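Local coordinates for intracellular protein transport protein USO1 (Saccharomyces cerevisiae S288c, PDB 6LSU), which is required for protein transport from the endoplasmic reticulum to the Golgi complex, as a membrane tether whose globular head domain is the part described here, at residues K625-V628 with T629-L632; H149-V152 with E153-E156; N322-T325 with T326-N330. All coordinates share one frame; numbering follows the deposited sequence.

Interaction 1. Residues K625-V628 with T629-L632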
loop_
_atom_site.group_PDB
_atom_site.type_symbol
_atom_site.label_atom_id
_atom_site.label_comp_id
_atom_site.label_asym_id
_atom_site.label_seq_id
_atom_site.Cartn_x
_atom_site.Cartn_y
_atom_site.Cartn_z
ATOM N N LYS A 625 21.824 -5.890 -27.607
ATOM C CA LYS A 625 21.965 -6.302 -29.015
ATOM C C LYS A 625 20.558 -6.391 -29.609
ATOM O O LYS A 625 20.362 -5.814 -30.705
ATOM C CB LYS A 625 22.868 -7.536 -29.080
ATOM C CG LYS A 625 22.585 -8.566 -30.161
ATOM C CD LYS A 625 23.567 -9.709 -30.065
ATOM C CE LYS A 625 22.983 -11.050 -30.462
ATOM N NZ LYS A 625 23.900 -12.157 -30.079
ATOM N N CYS A 626 19.596 -7.018 -28.928
ATOM C CA CYS A 626 18.219 -7.172 -29.492
ATOM C C CYS A 626 17.505 -5.796 -29.526
ATOM O O CYS A 626 16.718 -5.525 -30.474
ATOM C CB CYS A 626 17.408 -8.212 -28.724
ATOM S SG CYS A 626 18.132 -9.893 -28.690
ATOM N N LEU A 627 17.768 -4.911 -28.549
ATOM C CA LEU A 627 17.065 -3.606 -28.467
ATOM C C LEU A 627 17.548 -2.693 -29.585
ATOM O O LEU A 627 16.644 -2.050 -30.270
ATOM C CB LEU A 627 17.264 -2.968 -27.088
ATOM C CG LEU A 627 16.349 -3.529 -25.999
ATOM C CD1 LEU A 627 16.590 -2.809 -24.670
ATOM C CD2 LEU A 627 14.896 -3.421 -26.437
ATOM N N VAL A 628 18.878 -2.628 -29.779
ATOM C CA VAL A 628 19.497 -1.979 -30.969
ATOM C C VAL A 628 18.853 -2.565 -32.227
ATOM O O VAL A 628 18.484 -1.809 -33.077
ATOM C CB VAL A 628 21.028 -2.115 -31.039
ATOM C CG1 VAL A 628 21.525 -1.575 -32.374
ATOM C CG2 VAL A 628 21.715 -1.368 -29.911
ATOM N N THR A 629 18.772 -3.877 -32.351
ATOM C CA THR A 629 18.228 -4.539 -33.571
ATOM C C THR A 629 16.785 -4.073 -33.723
ATOM O O THR A 629 16.390 -3.700 -34.830
ATOM C CB THR A 629 18.298 -6.064 -33.475
ATOM O OG1 THR A 629 19.644 -6.409 -33.151
ATOM C CG2 THR A 629 17.778 -6.763 -34.716
ATOM N N MET A 630 16.026 -4.102 -32.625
ATOM C CA MET A 630 14.581 -3.734 -32.611
ATOM C C MET A 630 14.400 -2.270 -33.074
ATOM O O MET A 630 13.471 -1.945 -33.890
ATOM C CB MET A 630 14.026 -3.883 -31.205
ATOM C CG MET A 630 12.535 -4.072 -31.223
ATOM S SD MET A 630 11.841 -4.023 -29.569
ATOM C CE MET A 630 12.664 -5.449 -28.853
ATOM N N LEU A 631 15.271 -1.383 -32.579
ATOM C CA LEU A 631 15.228 0.039 -32.965
ATOM C C LEU A 631 15.218 0.131 -34.492
ATOM O O LEU A 631 14.356 0.909 -35.062
ATOM C CB LEU A 631 16.447 0.734 -32.364
ATOM C CG LEU A 631 16.233 2.181 -31.948
ATOM C CD1 LEU A 631 17.566 2.939 -31.858
ATOM C CD2 LEU A 631 15.295 2.881 -32.937
ATOM N N LEU A 632 16.156 -0.570 -35.146
ATOM C CA LEU A 632 16.370 -0.452 -36.610
ATOM C C LEU A 632 15.169 -1.034 -37.360
ATOM O O LEU A 632 14.683 -0.382 -38.322
ATOM C CB LEU A 632 17.671 -1.182 -36.981
ATOM C CG LEU A 632 18.922 -0.540 -36.400
ATOM C CD1 LEU A 632 20.123 -1.433 -36.600
ATOM C CD2 LEU A 632 19.159 0.840 -37.020
#
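Lys625 and Thr629 meet across one turn of helix 622-637; these residues belong to ARM repeat 10 of the globular head. The motif is a threonine hydroxyl folded back onto the helix backbone. Thr629 OG1 donates to Lys625 O at 2.6 Å. Thr629 N donates to the same Lys625 O at 3.0 Å in the regular helical bond. The two donors arrive from opposite faces of the carbonyl plane, with OG1 tilted 35° out of it. The torsion explains this reach: OG1 stands opposite the carbonyl carbon of Thr629 and beside its backbone N (chi1 -53°), which turns the hydroxyl back along the helix. A weak hydrogen bond from Arg666 of helix 660-673 also reaches OG1. A valine in place of Thr629 would probably leave Lys625 O with only the amide as its donor here and Arg666 without its hydroxyl partner.

The next backbone bonds continue the helix: Met630 N to Cys626 O at 2.7 Å and Leu631 N to Leu627 O at 2.8 Å. The bond from Leu632 N to Val628 O is weak, at 3.4 Å.

Phe670 meets Cys626, Leu627 and Met630, Leu610 of helix 604-614 meets Val628 and Leu631, and Phe705 lies against both Leu627 and Met630. All eight residues are buried between neighbouring helices. Leu627 and Met630 run side by side and point the same way. The Met630 chain leaves the backbone extended, then bends at its last torsion (chi3 -63°). This brings its terminal methyl CE to 3.9 Å from Leu627 CD2.

Interaction 2. Residues H149-V152 with E153-E156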
loop_
_atom_site.group_PDB
_atom_site.type_symbol
_atom_site.label_atom_id
_atom_site.label_comp_id
_atom_site.label_asym_id
_atom_site.label_seq_id
_atom_site.Cartn_x
_atom_site.Cartn_y
_atom_site.Cartn_z
ATOM N N HIS A 149 -27.091 -15.236 23.299
ATOM C CA HIS A 149 -28.033 -14.170 23.734
ATOM C C HIS A 149 -27.890 -13.997 25.257
ATOM O O HIS A 149 -27.963 -12.846 25.750
ATOM C CB HIS A 149 -29.450 -14.441 23.203
ATOM C CG HIS A 149 -29.572 -14.359 21.710
ATOM N ND1 HIS A 149 -30.542 -13.599 21.082
ATOM C CD2 HIS A 149 -28.864 -14.940 20.714
ATOM C CE1 HIS A 149 -30.423 -13.724 19.772
ATOM N NE2 HIS A 149 -29.404 -14.539 19.522
ATOM N N LEU A 150 -27.593 -15.061 26.004
ATOM C CA LEU A 150 -27.414 -14.965 27.485
ATOM C C LEU A 150 -26.158 -14.130 27.764
ATOM O O LEU A 150 -26.254 -13.099 28.501
ATOM C CB LEU A 150 -27.270 -16.360 28.109
ATOM C CG LEU A 150 -26.948 -16.380 29.603
ATOM C CD1 LEU A 150 -28.101 -15.831 30.403
ATOM C CD2 LEU A 150 -26.610 -17.770 30.083
ATOM N N LEU A 151 -25.027 -14.531 27.159
ATOM C CA LEU A 151 -23.729 -13.809 27.256
ATOM C C LEU A 151 -23.964 -12.329 26.946
ATOM O O LEU A 151 -23.500 -11.417 27.715
ATOM C CB LEU A 151 -22.722 -14.403 26.270
ATOM C CG LEU A 151 -22.200 -15.782 26.632
ATOM C CD1 LEU A 151 -21.277 -16.284 25.549
ATOM C CD2 LEU A 151 -21.515 -15.790 27.980
ATOM N N VAL A 152 -24.691 -12.068 25.873
ATOM C CA VAL A 152 -24.948 -10.643 25.534
ATOM C C VAL A 152 -25.687 -9.974 26.704
ATOM O O VAL A 152 -25.310 -8.869 27.093
ATOM C CB VAL A 152 -25.702 -10.532 24.220
ATOM C CG1 VAL A 152 -26.157 -9.097 24.004
ATOM C CG2 VAL A 152 -24.829 -11.044 23.086
ATOM N N GLU A 153 -26.641 -10.677 27.325
ATOM C CA GLU A 153 -27.487 -10.103 28.409
ATOM C C GLU A 153 -26.618 -9.855 29.643
ATOM O O GLU A 153 -26.918 -8.874 30.327
ATOM C CB GLU A 153 -28.716 -10.973 28.683
ATOM C CG GLU A 153 -30.009 -10.165 28.762
ATOM C CD GLU A 153 -30.443 -9.502 27.455
ATOM O OE1 GLU A 153 -30.654 -8.251 27.454
ATOM O OE2 GLU A 153 -30.575 -10.232 26.440
ATOM N N PHE A 154 -25.540 -10.634 29.849
ATOM C CA PHE A 154 -24.528 -10.430 30.925
ATOM C C PHE A 154 -23.875 -9.028 30.906
ATOM O O PHE A 154 -23.331 -8.597 31.951
ATOM C CB PHE A 154 -23.412 -11.480 30.848
ATOM C CG PHE A 154 -23.784 -12.855 31.345
ATOM C CD1 PHE A 154 -24.895 -13.052 32.160
ATOM C CD2 PHE A 154 -22.974 -13.944 31.068
ATOM C CE1 PHE A 154 -25.220 -14.321 32.614
ATOM C CE2 PHE A 154 -23.287 -15.207 31.554
ATOM C CZ PHE A 154 -24.420 -15.396 32.317
ATOM N N TRP A 155 -23.861 -8.319 29.775
ATOM C CA TRP A 155 -23.292 -6.948 29.721
ATOM C C TRP A 155 -24.146 -5.968 30.538
ATOM O O TRP A 155 -23.675 -4.859 30.798
ATOM C CB TRP A 155 -23.085 -6.471 28.275
ATOM C CG TRP A 155 -21.958 -7.178 27.582
ATOM C CD1 TRP A 155 -20.828 -7.700 28.171
ATOM C CD2 TRP A 155 -21.878 -7.512 26.185
ATOM N NE1 TRP A 155 -20.039 -8.296 27.215
ATOM C CE2 TRP A 155 -20.644 -8.170 25.984
ATOM C CE3 TRP A 155 -22.697 -7.289 25.084
ATOM C CZ2 TRP A 155 -20.227 -8.617 24.728
ATOM C CZ3 TRP A 155 -22.274 -7.700 23.831
ATOM C CH2 TRP A 155 -21.061 -8.376 23.657
ATOM N N GLU A 156 -25.363 -6.345 30.927
ATOM C CA GLU A 156 -26.226 -5.504 31.803
ATOM C C GLU A 156 -25.825 -5.743 33.271
ATOM O O GLU A 156 -25.993 -4.848 34.077
ATOM C CB GLU A 156 -27.714 -5.796 31.560
ATOM C CG GLU A 156 -28.137 -5.852 30.102
ATOM C CD GLU A 156 -27.721 -4.645 29.267
ATOM O OE1 GLU A 156 -27.591 -3.530 29.855
ATOM O OE2 GLU A 156 -27.505 -4.807 28.006
#
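Leu150 and Leu151 form two neighbouring bumps at the C-terminal end of helix 145-154, and the ring of Phe154 fits against both. Leu150 approaches over the ring face. Its CG lies 4.3 Å from the centroid of the Phe154 ring, 28° off the ring normal, in a CH-pi contact. The branch point and both methyls bear on CE1 and CZ; CG is 3.8 Å from Phe154 CZ. Leu150 CG stands opposite its own backbone N (chi1 174°), which carries the branch to this end. Leu151 comes in obliquely on the same side of the ring plane, at CD2 and CE2, with its CD2 3.9 Å from Phe154 CD2. Tyr75 touches Leu150 and Phe154 from outside.

Next along the chain, Val152 CG1 is a smaller bump. It rests 4.1 Å from Trp155 CE3, on the benzene part of the indole. The rest of that large side chain fills a hollow between helices 160-174 and 191-198, against Leu170 and Met195 among others.

The backbone changes here as well. Phe154 N bonds to Leu150 O at 2.9 Å, four residues back. Trp155 N bonds to Val152 O at 3.1 Å, three residues back, from above the carbonyl plane. The side-chain contacts are all apolar and rest on shape, dispersion and the CH-pi contact. The polar atoms facing this turn are backbone carbonyls such as Leu150 O.

Interaction 3. Residues N322-T325 with T326-N330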
loop_
_atom_site.group_PDB
_atom_site.type_symbol
_atom_site.label_atom_id
_atom_site.label_comp_id
_atom_site.label_asym_id
_atom_site.label_seq_id
_atom_site.Cartn_x
_atom_site.Cartn_y
_atom_site.Cartn_z
ATOM N N ASN A 322 -14.506 3.215 -8.226
ATOM C CA ASN A 322 -15.823 3.391 -7.544
ATOM C C ASN A 322 -16.467 4.676 -8.062
ATOM O O ASN A 322 -15.712 5.590 -8.475
ATOM C CB ASN A 322 -15.726 3.482 -6.021
ATOM C CG ASN A 322 -15.006 2.305 -5.412
ATOM O OD1 ASN A 322 -14.404 1.508 -6.130
ATOM N ND2 ASN A 322 -15.049 2.203 -4.096
ATOM N N THR A 323 -17.801 4.748 -8.026
ATOM C CA THR A 323 -18.590 5.889 -8.571
ATOM C C THR A 323 -18.458 7.096 -7.629
ATOM O O THR A 323 -18.540 8.243 -8.137
ATOM C CB THR A 323 -20.046 5.485 -8.863
ATOM O OG1 THR A 323 -20.570 4.757 -7.751
ATOM C CG2 THR A 323 -20.182 4.643 -10.117
ATOM N N VAL A 324 -18.162 6.862 -6.342
ATOM C CA VAL A 324 -18.159 7.917 -5.280
ATOM C C VAL A 324 -16.783 8.596 -5.171
ATOM O O VAL A 324 -16.686 9.629 -4.456
ATOM C CB VAL A 324 -18.591 7.365 -3.907
ATOM C CG1 VAL A 324 -19.823 8.078 -3.383
ATOM C CG2 VAL A 324 -18.786 5.862 -3.918
ATOM N N THR A 325 -15.775 8.057 -5.858
ATOM C CA THR A 325 -14.358 8.480 -5.761
ATOM C C THR A 325 -14.263 9.989 -5.935
ATOM O O THR A 325 -13.654 10.677 -5.041
ATOM C CB THR A 325 -13.500 7.745 -6.784
ATOM O OG1 THR A 325 -13.645 6.373 -6.427
ATOM C CG2 THR A 325 -12.061 8.207 -6.752
ATOM N N THR A 326 -14.809 10.488 -7.040
ATOM C CA THR A 326 -14.747 11.937 -7.318
ATOM C C THR A 326 -15.321 12.671 -6.119
ATOM O O THR A 326 -14.642 13.620 -5.670
ATOM C CB THR A 326 -15.427 12.274 -8.628
ATOM O OG1 THR A 326 -14.738 11.450 -9.580
ATOM C CG2 THR A 326 -15.335 13.752 -8.971
ATOM N N LYS A 327 -16.498 12.222 -5.627
ATOM C CA LYS A 327 -17.225 12.861 -4.521
ATOM C C LYS A 327 -16.252 12.891 -3.345
ATOM O O LYS A 327 -15.989 14.007 -2.810
ATOM C CB LYS A 327 -18.565 12.148 -4.264
ATOM C CG LYS A 327 -19.514 12.838 -3.285
ATOM C CD LYS A 327 -19.793 12.041 -2.011
ATOM C CE LYS A 327 -20.816 12.682 -1.085
ATOM N NZ LYS A 327 -20.409 14.049 -0.667
ATOM N N HIS A 328 -15.764 11.713 -2.942
ATOM C CA HIS A 328 -14.817 11.551 -1.811
ATOM C C HIS A 328 -13.591 12.443 -2.036
ATOM O O HIS A 328 -13.237 13.161 -1.082
ATOM C CB HIS A 328 -14.408 10.090 -1.662
ATOM C CG HIS A 328 -15.517 9.218 -1.187
ATOM N ND1 HIS A 328 -15.597 7.873 -1.512
ATOM C CD2 HIS A 328 -16.653 9.511 -0.519
ATOM C CE1 HIS A 328 -16.708 7.370 -1.021
ATOM N NE2 HIS A 328 -17.365 8.356 -0.406
ATOM N N GLN A 329 -12.980 12.382 -3.246
ATOM C CA GLN A 329 -11.787 13.172 -3.605
ATOM C C GLN A 329 -12.097 14.640 -3.279
ATOM O O GLN A 329 -11.346 15.261 -2.465
ATOM C CB GLN A 329 -11.372 12.970 -5.056
ATOM C CG GLN A 329 -10.487 11.751 -5.308
ATOM C CD GLN A 329 -10.304 11.535 -6.793
ATOM O OE1 GLN A 329 -11.215 11.824 -7.583
ATOM N NE2 GLN A 329 -9.090 11.136 -7.170
ATOM N N ASN A 330 -13.190 15.146 -3.881
ATOM C CA ASN A 330 -13.728 16.525 -3.725
ATOM C C ASN A 330 -13.954 16.839 -2.246
ATOM O O ASN A 330 -13.472 17.869 -1.794
ATOM C CB ASN A 330 -15.013 16.696 -4.537
ATOM C CG ASN A 330 -14.798 16.729 -6.038
ATOM O OD1 ASN A 330 -13.691 16.938 -6.514
ATOM N ND2 ASN A 330 -15.876 16.585 -6.791
HETATM O O HOH W 1 -16.018 8.907 -9.364
#
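Val324 packs against the imidazole of His328, and the two side chains cross at an angle. Val324 CB sits over one face of the ring, 3.4 Å from His328 CE1. The ring is folded back over the preceding turn because His328 CG stands opposite its own carbonyl carbon (chi1 -69°). Val324 O also lies above the ring plane, near the rim. The same oxygen accepts from His328 N at 2.7 Å in an almost straight bond (171°). His328 ND1 has a weak hydrogen bond to Thr317 O.

Thr325 and Gln329 make the second crossing. The methyl CG2 of Thr325 is 3.8 Å from Gln329 CD, against the amide group. Gln329 N bonds to Thr325 O at 2.6 Å. Beyond this contact, the Gln329 amide bonds to Asn364, Arg367 and Asn369. The hydroxyl of Thr325 bonds to Glu319 O.

A water ties the loop to the first turn. It accepts from Thr326 N at 3.1 Å and donates to Thr323 O at 2.9 Å. First-turn N-H groups lack a carbonyl partner within their helix and are often met by water, as Thr326 N is at the start of helix 325-333 in ARM repeat 6.

Overall arrangement
The three contacts are local, each within one short run of chain, and none touches another. Along the chain the order is interaction 2, interaction 3, interaction 1. They fall in ARM repeats 2, 6 and 10. Interaction 2 lies toward the C-terminal end of helix 145-154 and runs into the loop after it, interaction 3 opens helix 325-333, and interaction 1 lies within helix 622-637. The centres of interactions 1 and 2 are about 74 Å apart, on opposite sides of the chain's centre. Interaction 3 falls between, with its centre about 41 Å from that of interaction 2 and 44 Å from that of interaction 1. They therefore sample the length of the elongated helical-repeat head of this membrane tether.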